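Sulfur carrier protein ThiS adenylyltransferase (Escherichia coli, PDB 1ZUD) catalyses the ATP-dependent adenylation of the C-terminal glycine carboxyl group of the sulfur carrier protein ThiS, a step in thiamine biosynthesis. Local coordinates at residues D28-I33 with V52-L57; I34-L39 with L57-D62; V122-D127 with L146-A151. All coordinates share one frame; numbering follows the deposited sequence.

Interaction 1 (D28-I33 with V52-L57); sequences DSQVLI and VGTLVL
Q30-I33 and T54-L57 run as neighbouring parallel strands at 16° to each other, in the register Q30-T54, V31-L55, L32-V56 and I33-L57, with V31 N bonded to T54 O, V56 N to V31 O and I33 N to V56 O. The bond from T54 N to S29 O (3.0 Å) is the most bent of the four, and a water sits at that same carbonyl, donating to S29 O while also bonded to T54 OG1. On one face Q30 holds CG anti to its backbone N (chi1 178°) and stretches its extended chain across T54, which brings NE2 within 3.5 Å of V56 CG2. Farther along that face, L32 CD1 rests on V56 CG1 at 3.7 Å. An alanine in place of Q30 would probably leave T54 and the CG2 branch of V56 without the extended chain that covers them. The two strands are the first and second of the Rossmann-like core of the ThiF family, joined by helix 40-50 in a beta-alpha-beta crossover. That helix covers the other face, where L55 CD2 lies 3.9 Å from V31 CB and V31 CG2 meets V52 CG1 at the same distance. Helix 109-118 packs on the Q30 and L32 side, with R118 against Q30.

Interaction 2 (I34-L39 with L57-D62); sequences IGLGGL and LADDDD
The D59 carboxylate reaches across to the backbone of the glycine-rich turn, where L36 N donates to D59 OD1 at 2.7 Å along a nearly straight N-H...O line of 174°. The N-H comes in on the anti side of OD1 and about 30° out of the carboxylate plane. The other oxygen, OD2, takes the backbone N of D61 at 2.7 Å; OD1 thus ties D59 to the turn after strand 30-34, while OD2 closes a local Asx turn that steadies the carboxylate. D59 has CG anti to its own backbone N (chi1 -167°), and this carries the carboxylate over to L36. Just before it, G35 N bonds to A58 O at 2.9 Å, continuing the parallel pairing of I34 with A58. The segment 34-39 is the strand-to-helix turn of a Rossmann-type nucleotide fold, and G35 and G37 fit a GxGxxG pattern; the backbone angles of G35 would jam a CB against the preceding carbonyl oxygen. G38 and D59 both belong to the ATP site, and K83, another of its residues, packs against D59. The L36 side chain lies over L57 and D59: CD1 touches D59 CB at 3.7 Å and L57 CB at 3.8 Å. S84 and S87 of helix 83-94 touch L36 as well, while L39, farther along the turn, meets G65 of the ThiS chain.

Interaction 3 (V122-D127 with L146-A151); sequences VLDCTD and LITASA
D124 and T148 stand side by side on one face of two parallel strands, pointing the same way, with D124 OD2 3.0 Å from T148 OG1. Both reach this position through an anti first torsion: D124 CG is anti to its backbone N (chi1 166°), and T148 OG1 likewise (chi1 178°), which leaves T148 CG2 in the crowded position between N and the carbonyl carbon. The other oxygen turns back into its own segment. D124 OD1 accepts from T126 OG1 at 2.8 Å on the syn side and from T126 N on the anti side, the latter closing an Asx turn where the strand ends. Beside this pair L146 CD1 lies against V122 CG1 at 3.9 Å and D124 CB at 3.8 Å. On the opposite face L123 CG and I147 CG1 both stand anti to their carbonyl carbons, and the two chains run the same way alongside each other, L123 CD2 being 3.9 Å from I147 CB. The backbones are joined by I147 N to V122 O and D124 N to I147 O (3.0 Å), the usual parallel pairing inside the beta-alpha-beta unit of strand 121-124, helix 129-141 and strand 146-152. R132 of that helix makes a salt bridge to D124 OD2 and a hydrogen bond to A149 O. With both oxygens engaged, the buried D124 carboxylate is gripped from several directions; the neighbouring arginine would favour its charged form, and the bonds to T126 hold the chain just ahead of D127, an ATP-site residue.

From the N terminus, strand 30-34 supplies interaction 1 and then runs into the glycine-rich turn of interaction 2. The chain returns through helix 40-50 to strand 54-58, which closes interaction 1 along most of its length and interaction 2 at L57, A58 and D59. These two therefore cross, sharing L57 and forming one continuous seam, joined where I33 O meets A58 N. Interaction 3 opens only after both have closed and is a second crossover, through helix 129-141. Strand 121-124 borders strand 30-34 on the side away from strand 54-58, which sets interaction 3 across the sheet from the other two: L32 and I34 hydrogen-bond to L123 through the backbone, and I34 also to C125.

Interaction 1 (D28-I33 with V52-L57)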
ATOM      1  N   ASP C  28     -24.702   1.882  -5.865  1.00 26.14           N
ATOM      2  CA  ASP C  28     -25.648   0.793  -6.042  1.00 28.76           C
ATOM      3  C   ASP C  28     -25.026  -0.567  -5.704  1.00 30.48           C
ATOM      4  O   ASP C  28     -25.676  -1.593  -5.833  1.00 28.72           O
ATOM      5  CB  ASP C  28     -26.097   0.702  -7.511  1.00 31.81           C
ATOM      6  CG  ASP C  28     -26.906   1.927  -7.980  1.00 35.88           C
ATOM      7  OD1 ASP C  28     -27.525   2.633  -7.133  1.00 37.82           O
ATOM      8  OD2 ASP C  28     -26.919   2.163  -9.214  1.00 42.54           O
ATOM      9  N   SER C  29     -23.772  -0.600  -5.292  1.00 26.88           N
ATOM     10  CA  SER C  29     -23.148  -1.893  -5.018  1.00 23.19           C
ATOM     11  C   SER C  29     -23.203  -2.350  -3.584  1.00 26.50           C
ATOM     12  O   SER C  29     -23.463  -1.546  -2.632  1.00 22.41           O
ATOM     13  CB  SER C  29     -21.688  -1.831  -5.392  1.00 26.75           C
ATOM     14  OG  SER C  29     -21.533  -1.407  -6.717  1.00 28.65           O
ATOM     15  N   GLN C  30     -22.846  -3.622  -3.417  1.00 20.62           N
ATOM     16  CA  GLN C  30     -22.786  -4.213  -2.096  1.00 18.85           C
ATOM     17  C   GLN C  30     -21.491  -4.969  -1.907  1.00 22.19           C
ATOM     18  O   GLN C  30     -21.111  -5.828  -2.731  1.00 21.77           O
ATOM     19  CB  GLN C  30     -24.016  -5.145  -1.834  1.00 21.52           C
ATOM     20  CG  GLN C  30     -23.885  -5.794  -0.407  1.00 26.75           C
ATOM     21  CD  GLN C  30     -25.134  -6.521   0.063  1.00 29.36           C
ATOM     22  OE1 GLN C  30     -26.271  -6.093  -0.214  1.00 32.09           O
ATOM     23  NE2 GLN C  30     -24.935  -7.603   0.789  1.00 25.82           N
ATOM     24  N   VAL C  31     -20.791  -4.683  -0.815  1.00 19.88           N
ATOM     25  CA  VAL C  31     -19.501  -5.361  -0.566  1.00 19.23           C
ATOM     26  C   VAL C  31     -19.539  -6.054   0.769  1.00 19.94           C
ATOM     27  O   VAL C  31     -20.036  -5.495   1.782  1.00 21.71           O
ATOM     28  CB  VAL C  31     -18.298  -4.344  -0.578  1.00 21.23           C
ATOM     29  CG1 VAL C  31     -16.985  -5.025  -0.071  1.00 24.74           C
ATOM     30  CG2 VAL C  31     -18.034  -3.854  -2.011  1.00 20.21           C
ATOM     31  N   LEU C  32     -19.084  -7.295   0.779  1.00 20.88           N
ATOM     32  CA  LEU C  32     -18.997  -8.029   2.032  1.00 17.43           C
ATOM     33  C   LEU C  32     -17.517  -8.065   2.448  1.00 21.61           C
ATOM     34  O   LEU C  32     -16.650  -8.586   1.704  1.00 17.70           O
ATOM     35  CB  LEU C  32     -19.532  -9.479   1.893  1.00 17.86           C
ATOM     36  CG  LEU C  32     -19.286 -10.488   3.036  1.00 21.65           C
ATOM     37  CD1 LEU C  32     -20.038 -10.101   4.365  1.00 17.29           C
ATOM     38  CD2 LEU C  32     -19.714 -11.854   2.541  1.00 18.02           C
ATOM     39  N   ILE C  33     -17.235  -7.527   3.648  1.00 17.54           N
ATOM     40  CA  ILE C  33     -15.876  -7.558   4.202  1.00 18.72           C
ATOM     41  C   ILE C  33     -15.882  -8.606   5.337  1.00 21.32           C
ATOM     42  O   ILE C  33     -16.577  -8.460   6.372  1.00 20.93           O
ATOM     43  CB  ILE C  33     -15.430  -6.165   4.767  1.00 20.59           C
ATOM     44  CG1 ILE C  33     -15.480  -5.106   3.624  1.00 24.05           C
ATOM     45  CG2 ILE C  33     -13.976  -6.284   5.382  1.00 18.46           C
ATOM     46  CD1 ILE C  33     -15.329  -3.606   4.110  1.00 19.28           C
ATOM     47  N   VAL C  52     -19.397   3.176  -1.440  1.00 22.79           N
ATOM     48  CA  VAL C  52     -19.973   1.872  -1.770  1.00 27.10           C
ATOM     49  C   VAL C  52     -21.294   1.924  -0.992  1.00 25.98           C
ATOM     50  O   VAL C  52     -21.303   2.139   0.223  1.00 27.51           O
ATOM     51  CB  VAL C  52     -19.063   0.718  -1.271  1.00 27.58           C
ATOM     52  CG1 VAL C  52     -19.844  -0.553  -1.174  1.00 23.40           C
ATOM     53  CG2 VAL C  52     -17.900   0.554  -2.231  1.00 26.86           C
ATOM     54  N   GLY C  53     -22.398   1.743  -1.706  1.00 24.92           N
ATOM     55  CA  GLY C  53     -23.748   1.820  -1.138  1.00 26.84           C
ATOM     56  C   GLY C  53     -24.127   0.977   0.061  1.00 29.31           C
ATOM     57  O   GLY C  53     -24.888   1.432   0.973  1.00 23.85           O
ATOM     58  N   THR C  54     -23.657  -0.269   0.048  1.00 27.01           N
ATOM     59  CA  THR C  54     -23.900  -1.173   1.178  1.00 27.59           C
ATOM     60  C   THR C  54     -22.626  -1.926   1.554  1.00 25.12           C
ATOM     61  O   THR C  54     -21.980  -2.555   0.714  1.00 20.47           O
ATOM     62  CB  THR C  54     -24.992  -2.221   0.871  1.00 29.59           C
ATOM     63  OG1 THR C  54     -26.171  -1.554   0.431  1.00 31.60           O
ATOM     64  CG2 THR C  54     -25.340  -3.032   2.137  1.00 29.57           C
ATOM     65  N   LEU C  55     -22.257  -1.835   2.810  1.00 22.15           N
ATOM     66  CA  LEU C  55     -21.106  -2.577   3.305  1.00 22.76           C
ATOM     67  C   LEU C  55     -21.593  -3.515   4.381  1.00 24.92           C
ATOM     68  O   LEU C  55     -22.260  -3.091   5.344  1.00 25.24           O
ATOM     69  CB  LEU C  55     -20.039  -1.678   3.957  1.00 25.63           C
ATOM     70  CG  LEU C  55     -19.294  -0.687   3.115  1.00 31.47           C
ATOM     71  CD1 LEU C  55     -18.340   0.106   4.042  1.00 31.69           C
ATOM     72  CD2 LEU C  55     -18.510  -1.451   2.023  1.00 34.45           C
ATOM     73  N   VAL C  56     -21.251  -4.784   4.238  1.00 18.79           N
ATOM     74  CA  VAL C  56     -21.605  -5.758   5.250  1.00 17.88           C
ATOM     75  C   VAL C  56     -20.284  -6.084   5.957  1.00 21.04           C
ATOM     76  O   VAL C  56     -19.297  -6.441   5.316  1.00 23.36           O
ATOM     77  CB  VAL C  56     -22.318  -6.995   4.573  1.00 19.56           C
ATOM     78  CG1 VAL C  56     -22.809  -7.991   5.641  1.00 15.65           C
ATOM     79  CG2 VAL C  56     -23.597  -6.500   3.823  1.00 20.95           C
ATOM     80  N   LEU C  57     -20.271  -5.951   7.289  1.00 18.73           N
ATOM     81  CA  LEU C  57     -19.049  -6.064   8.078  1.00 22.17           C
ATOM     82  C   LEU C  57     -19.225  -7.231   9.010  1.00 24.77           C
ATOM     83  O   LEU C  57     -20.015  -7.171   9.928  1.00 26.70           O
ATOM     84  CB  LEU C  57     -18.853  -4.732   8.850  0.50 18.77           C
ATOM     85  CG  LEU C  57     -19.078  -3.422   8.015  0.50 23.09           C
ATOM     86  CD1 LEU C  57     -19.636  -2.264   8.867  0.50 20.05           C
ATOM     87  CD2 LEU C  57     -17.751  -2.989   7.385  0.50 18.42           C
TER
HETATM   88  O   HOH W   1     -26.117  -0.918  -2.365  1.00 38.28           O

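Interaction 2 (I34-L39 with L57-D62)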
ATOM      1  N   ILE C  34     -15.141  -9.686   5.142  1.00 18.97           N
ATOM      2  CA  ILE C  34     -15.082 -10.720   6.173  1.00 21.28           C
ATOM      3  C   ILE C  34     -13.765 -10.576   6.944  1.00 21.32           C
ATOM      4  O   ILE C  34     -12.707 -10.830   6.401  1.00 20.25           O
ATOM      5  CB  ILE C  34     -15.182 -12.097   5.534  1.00 19.07           C
ATOM      6  CG1 ILE C  34     -16.436 -12.132   4.641  1.00 21.88           C
ATOM      7  CG2 ILE C  34     -15.354 -13.150   6.611  1.00 23.79           C
ATOM      8  CD1 ILE C  34     -16.515 -13.440   3.823  1.00 25.63           C
ATOM      9  N   GLY C  35     -13.847 -10.147   8.211  1.00 23.58           N
ATOM     10  CA  GLY C  35     -12.653  -9.908   9.007  1.00 20.93           C
ATOM     11  C   GLY C  35     -12.485  -8.411   9.211  1.00 23.60           C
ATOM     12  O   GLY C  35     -12.346  -7.670   8.268  1.00 27.97           O
ATOM     13  N   LEU C  36     -12.567  -7.947  10.450  1.00 19.23           N
ATOM     14  CA  LEU C  36     -12.424  -6.513  10.731  1.00 22.36           C
ATOM     15  C   LEU C  36     -11.152  -6.250  11.546  1.00 26.76           C
ATOM     16  O   LEU C  36     -11.176  -5.612  12.629  1.00 26.50           O
ATOM     17  CB  LEU C  36     -13.666  -6.001  11.475  1.00 19.81           C
ATOM     18  CG  LEU C  36     -14.942  -6.070  10.615  1.00 28.59           C
ATOM     19  CD1 LEU C  36     -16.228  -5.697  11.435  1.00 30.73           C
ATOM     20  CD2 LEU C  36     -14.738  -5.138   9.409  1.00 29.86           C
ATOM     21  N   GLY C  37     -10.039  -6.725  10.985  1.00 25.84           N
ATOM     22  CA  GLY C  37      -8.733  -6.604  11.621  1.00 26.72           C
ATOM     23  C   GLY C  37      -7.796  -5.659  10.920  1.00 26.79           C
ATOM     24  O   GLY C  37      -8.210  -4.597  10.477  1.00 28.58           O
ATOM     25  N   GLY C  38      -6.519  -6.024  10.821  1.00 22.96           N
ATOM     26  CA  GLY C  38      -5.577  -5.132  10.158  1.00 20.57           C
ATOM     27  C   GLY C  38      -5.911  -4.914   8.673  1.00 24.03           C
ATOM     28  O   GLY C  38      -5.650  -3.844   8.066  1.00 20.01           O
ATOM     29  N   LEU C  39      -6.466  -5.933   8.036  1.00 18.34           N
ATOM     30  CA  LEU C  39      -6.777  -5.777   6.604  1.00 17.13           C
ATOM     31  C   LEU C  39      -8.142  -5.109   6.453  1.00 15.38           C
ATOM     32  O   LEU C  39      -8.376  -4.221   5.618  1.00 17.57           O
ATOM     33  CB  LEU C  39      -6.900  -7.170   5.926  1.00 17.77           C
ATOM     34  CG  LEU C  39      -5.628  -8.006   5.853  1.00 20.02           C
ATOM     35  CD1 LEU C  39      -5.970  -9.459   5.363  1.00 22.90           C
ATOM     36  CD2 LEU C  39      -4.676  -7.290   4.828  1.00 21.07           C
ATOM     37  N   LEU C  57     -20.271  -5.951   7.289  1.00 18.73           N
ATOM     38  CA  LEU C  57     -19.049  -6.064   8.078  1.00 22.17           C
ATOM     39  C   LEU C  57     -19.225  -7.231   9.010  1.00 24.77           C
ATOM     40  O   LEU C  57     -20.015  -7.171   9.928  1.00 26.70           O
ATOM     41  CB  LEU C  57     -18.853  -4.732   8.850  0.50 18.77           C
ATOM     42  CG  LEU C  57     -19.078  -3.422   8.015  0.50 23.09           C
ATOM     43  CD1 LEU C  57     -19.636  -2.264   8.867  0.50 20.05           C
ATOM     44  CD2 LEU C  57     -17.751  -2.989   7.385  0.50 18.42           C
ATOM     45  N   ALA C  58     -18.454  -8.280   8.787  1.00 21.46           N
ATOM     46  CA  ALA C  58     -18.587  -9.494   9.595  1.00 22.61           C
ATOM     47  C   ALA C  58     -17.306  -9.757  10.394  1.00 26.42           C
ATOM     48  O   ALA C  58     -16.194  -9.752   9.830  1.00 25.02           O
ATOM     49  CB  ALA C  58     -18.896 -10.705   8.628  1.00 21.72           C
ATOM     50  N   ASP C  59     -17.442  -9.977  11.700  1.00 20.01           N
ATOM     51  CA  ASP C  59     -16.273 -10.323  12.521  1.00 23.23           C
ATOM     52  C   ASP C  59     -16.824 -10.890  13.833  1.00 21.97           C
ATOM     53  O   ASP C  59     -17.870 -10.453  14.296  1.00 24.04           O
ATOM     54  CB  ASP C  59     -15.389  -9.085  12.797  1.00 26.98           C
ATOM     55  CG  ASP C  59     -13.975  -9.447  13.391  1.00 40.94           C
ATOM     56  OD1 ASP C  59     -12.951  -9.557  12.643  1.00 37.13           O
ATOM     57  OD2 ASP C  59     -13.885  -9.622  14.631  1.00 48.39           O
ATOM     58  N   ASP C  60     -16.137 -11.865  14.412  1.00 21.39           N
ATOM     59  CA  ASP C  60     -16.617 -12.424  15.655  1.00 29.50           C
ATOM     60  C   ASP C  60     -15.818 -11.980  16.889  1.00 25.39           C
ATOM     61  O   ASP C  60     -16.064 -12.517  17.950  1.00 28.90           O
ATOM     62  CB  ASP C  60     -16.620 -13.950  15.586  1.00 29.59           C
ATOM     63  CG  ASP C  60     -15.207 -14.532  15.528  1.00 39.78           C
ATOM     64  OD1 ASP C  60     -14.223 -13.781  15.275  1.00 38.78           O
ATOM     65  OD2 ASP C  60     -15.081 -15.758  15.732  1.00 50.86           O
ATOM     66  N   ASP C  61     -14.898 -11.014  16.768  1.00 22.59           N
ATOM     67  CA  ASP C  61     -14.074 -10.603  17.914  1.00 22.87           C
ATOM     68  C   ASP C  61     -14.559  -9.342  18.627  1.00 21.27           C
ATOM     69  O   ASP C  61     -15.419  -8.677  18.133  1.00 20.62           O
ATOM     70  CB  ASP C  61     -12.647 -10.336  17.455  1.00 25.78           C
ATOM     71  CG  ASP C  61     -11.907 -11.610  17.068  1.00 40.17           C
ATOM     72  OD1 ASP C  61     -11.347 -11.654  15.948  1.00 39.85           O
ATOM     73  OD2 ASP C  61     -11.875 -12.560  17.890  1.00 39.88           O
ATOM     74  N   ASP C  62     -13.983  -9.058  19.798  1.00 23.21           N
ATOM     75  CA  ASP C  62     -14.241  -7.836  20.571  1.00 26.84           C
ATOM     76  C   ASP C  62     -12.911  -7.039  20.475  1.00 23.89           C
ATOM     77  O   ASP C  62     -11.845  -7.613  20.280  1.00 25.79           O
ATOM     78  CB  ASP C  62     -14.536  -8.157  22.063  1.00 25.10           C
ATOM     79  CG  ASP C  62     -15.951  -8.771  22.281  1.00 38.83           C
ATOM     80  OD1 ASP C  62     -16.886  -8.517  21.486  1.00 35.94           O
ATOM     81  OD2 ASP C  62     -16.136  -9.516  23.268  1.00 42.32           O
TER

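Interaction 3 (V122-D127 with L146-A151)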
ATOM      1  N   VAL C 122     -16.590  -9.847  -2.652  1.00 21.99           N
ATOM      2  CA  VAL C 122     -16.253 -10.209  -1.277  1.00 22.22           C
ATOM      3  C   VAL C 122     -14.781  -9.871  -0.974  1.00 21.79           C
ATOM      4  O   VAL C 122     -13.884 -10.125  -1.807  1.00 19.33           O
ATOM      5  CB  VAL C 122     -16.498 -11.736  -1.060  1.00 23.56           C
ATOM      6  CG1 VAL C 122     -15.989 -12.202   0.369  1.00 20.25           C
ATOM      7  CG2 VAL C 122     -17.977 -12.063  -1.252  1.00 16.60           C
ATOM      8  N   LEU C 123     -14.530  -9.266   0.193  1.00 19.11           N
ATOM      9  CA  LEU C 123     -13.135  -9.035   0.597  1.00 22.17           C
ATOM     10  C   LEU C 123     -12.836 -10.017   1.708  1.00 23.84           C
ATOM     11  O   LEU C 123     -13.509 -10.016   2.772  1.00 19.68           O
ATOM     12  CB  LEU C 123     -12.870  -7.623   1.128  1.00 26.02           C
ATOM     13  CG  LEU C 123     -13.081  -6.341   0.356  1.00 38.38           C
ATOM     14  CD1 LEU C 123     -12.017  -5.277   0.734  1.00 30.19           C
ATOM     15  CD2 LEU C 123     -13.094  -6.624  -1.088  1.00 29.81           C
ATOM     16  N   ASP C 124     -11.884 -10.915   1.443  1.00 21.86           N
ATOM     17  CA  ASP C 124     -11.443 -11.889   2.450  1.00 23.85           C
ATOM     18  C   ASP C 124     -10.303 -11.225   3.266  1.00 25.70           C
ATOM     19  O   ASP C 124      -9.195 -11.074   2.795  1.00 24.30           O
ATOM     20  CB  ASP C 124     -10.923 -13.173   1.804  1.00 28.82           C
ATOM     21  CG  ASP C 124     -10.134 -14.067   2.779  1.00 42.97           C
ATOM     22  OD1 ASP C 124     -10.240 -13.918   4.026  1.00 39.82           O
ATOM     23  OD2 ASP C 124      -9.381 -14.938   2.281  1.00 53.28           O
ATOM     24  N   CYS C 125     -10.626 -10.846   4.493  1.00 25.28           N
ATOM     25  CA  CYS C 125      -9.676 -10.185   5.372  1.00 25.62           C
ATOM     26  C   CYS C 125      -9.555 -11.012   6.646  1.00 24.45           C
ATOM     27  O   CYS C 125      -9.417 -10.457   7.743  1.00 22.76           O
ATOM     28  CB  CYS C 125     -10.198  -8.810   5.717  1.00 20.87           C
ATOM     29  SG  CYS C 125     -10.493  -7.768   4.310  1.00 26.23           S
ATOM     30  N   THR C 126      -9.620 -12.336   6.508  1.00 19.95           N
ATOM     31  CA  THR C 126      -9.581 -13.218   7.682  1.00 23.26           C
ATOM     32  C   THR C 126      -8.157 -13.653   8.037  1.00 26.76           C
ATOM     33  O   THR C 126      -7.195 -13.178   7.443  1.00 30.80           O
ATOM     34  CB  THR C 126     -10.534 -14.479   7.527  1.00 28.38           C
ATOM     35  OG1 THR C 126     -10.121 -15.292   6.407  1.00 31.10           O
ATOM     36  CG2 THR C 126     -11.975 -14.015   7.318  1.00 28.16           C
ATOM     37  N   ASP C 127      -8.008 -14.554   8.992  1.00 25.54           N
ATOM     38  CA  ASP C 127      -6.657 -14.865   9.436  1.00 27.35           C
ATOM     39  C   ASP C 127      -6.342 -16.348   9.559  1.00 33.43           C
ATOM     40  O   ASP C 127      -5.458 -16.709  10.343  1.00 31.59           O
ATOM     41  CB  ASP C 127      -6.446 -14.263  10.820  1.00 34.00           C
ATOM     42  CG  ASP C 127      -7.414 -14.868  11.830  1.00 40.22           C
ATOM     43  OD1 ASP C 127      -7.475 -14.400  12.981  1.00 46.07           O
ATOM     44  OD2 ASP C 127      -8.126 -15.840  11.455  1.00 45.30           O
ATOM     45  N   LEU C 146     -13.830 -12.397  -5.729  1.00 22.77           N
ATOM     46  CA  LEU C 146     -13.213 -12.461  -4.411  1.00 23.60           C
ATOM     47  C   LEU C 146     -11.845 -11.729  -4.416  1.00 21.47           C
ATOM     48  O   LEU C 146     -10.969 -11.987  -5.262  1.00 21.06           O
ATOM     49  CB  LEU C 146     -13.052 -13.956  -3.963  1.00 19.39           C
ATOM     50  CG  LEU C 146     -12.224 -14.244  -2.692  1.00 26.57           C
ATOM     51  CD1 LEU C 146     -12.882 -13.592  -1.480  1.00 18.20           C
ATOM     52  CD2 LEU C 146     -12.094 -15.733  -2.445  1.00 23.50           C
ATOM     53  N   ILE C 147     -11.677 -10.781  -3.497  1.00 16.02           N
ATOM     54  CA  ILE C 147     -10.404 -10.059  -3.403  1.00 16.30           C
ATOM     55  C   ILE C 147      -9.826 -10.490  -2.088  1.00 20.24           C
ATOM     56  O   ILE C 147     -10.367 -10.199  -1.022  1.00 22.58           O
ATOM     57  CB  ILE C 147     -10.631  -8.509  -3.469  1.00 25.62           C
ATOM     58  CG1 ILE C 147     -11.269  -8.160  -4.820  1.00 20.52           C
ATOM     59  CG2 ILE C 147      -9.294  -7.769  -3.311  1.00 26.18           C
ATOM     60  CD1 ILE C 147     -11.835  -6.716  -4.952  1.00 25.33           C
ATOM     61  N   THR C 148      -8.689 -11.157  -2.138  1.00 20.14           N
ATOM     62  CA  THR C 148      -8.128 -11.678  -0.916  1.00 17.91           C
ATOM     63  C   THR C 148      -6.740 -11.187  -0.640  1.00 19.79           C
ATOM     64  O   THR C 148      -5.952 -11.021  -1.554  1.00 22.14           O
ATOM     65  CB  THR C 148      -8.116 -13.290  -0.946  1.00 31.62           C
ATOM     66  OG1 THR C 148      -7.519 -13.793   0.261  1.00 33.42           O
ATOM     67  CG2 THR C 148      -7.280 -13.817  -2.152  1.00 30.55           C
ATOM     68  N   ALA C 149      -6.419 -10.994   0.630  1.00 20.16           N
ATOM     69  CA  ALA C 149      -5.064 -10.526   0.978  1.00 22.12           C
ATOM     70  C   ALA C 149      -4.657 -11.061   2.336  1.00 18.68           C
ATOM     71  O   ALA C 149      -5.486 -11.507   3.085  1.00 19.94           O
ATOM     72  CB  ALA C 149      -5.017  -8.974   0.966  1.00 21.80           C
ATOM     73  N   SER C 150      -3.355 -11.035   2.628  1.00 20.06           N
ATOM     74  CA  SER C 150      -2.856 -11.507   3.895  1.00 22.04           C
ATOM     75  C   SER C 150      -1.553 -10.738   4.180  1.00 19.96           C
ATOM     76  O   SER C 150      -0.953 -10.085   3.282  1.00 20.90           O
ATOM     77  CB  SER C 150      -2.565 -13.025   3.821  1.00 25.59           C
ATOM     78  OG  SER C 150      -1.645 -13.276   2.769  1.00 24.31           O
ATOM     79  N   ALA C 151      -1.124 -10.782   5.437  1.00 18.84           N
ATOM     80  CA  ALA C 151       0.135 -10.133   5.783  1.00 15.47           C
ATOM     81  C   ALA C 151       0.630 -10.707   7.087  1.00 17.35           C
ATOM     82  O   ALA C 151      -0.189 -11.091   7.906  1.00 19.47           O
ATOM     83  CB  ALA C 151      -0.081  -8.585   5.916  1.00 16.63           C
TER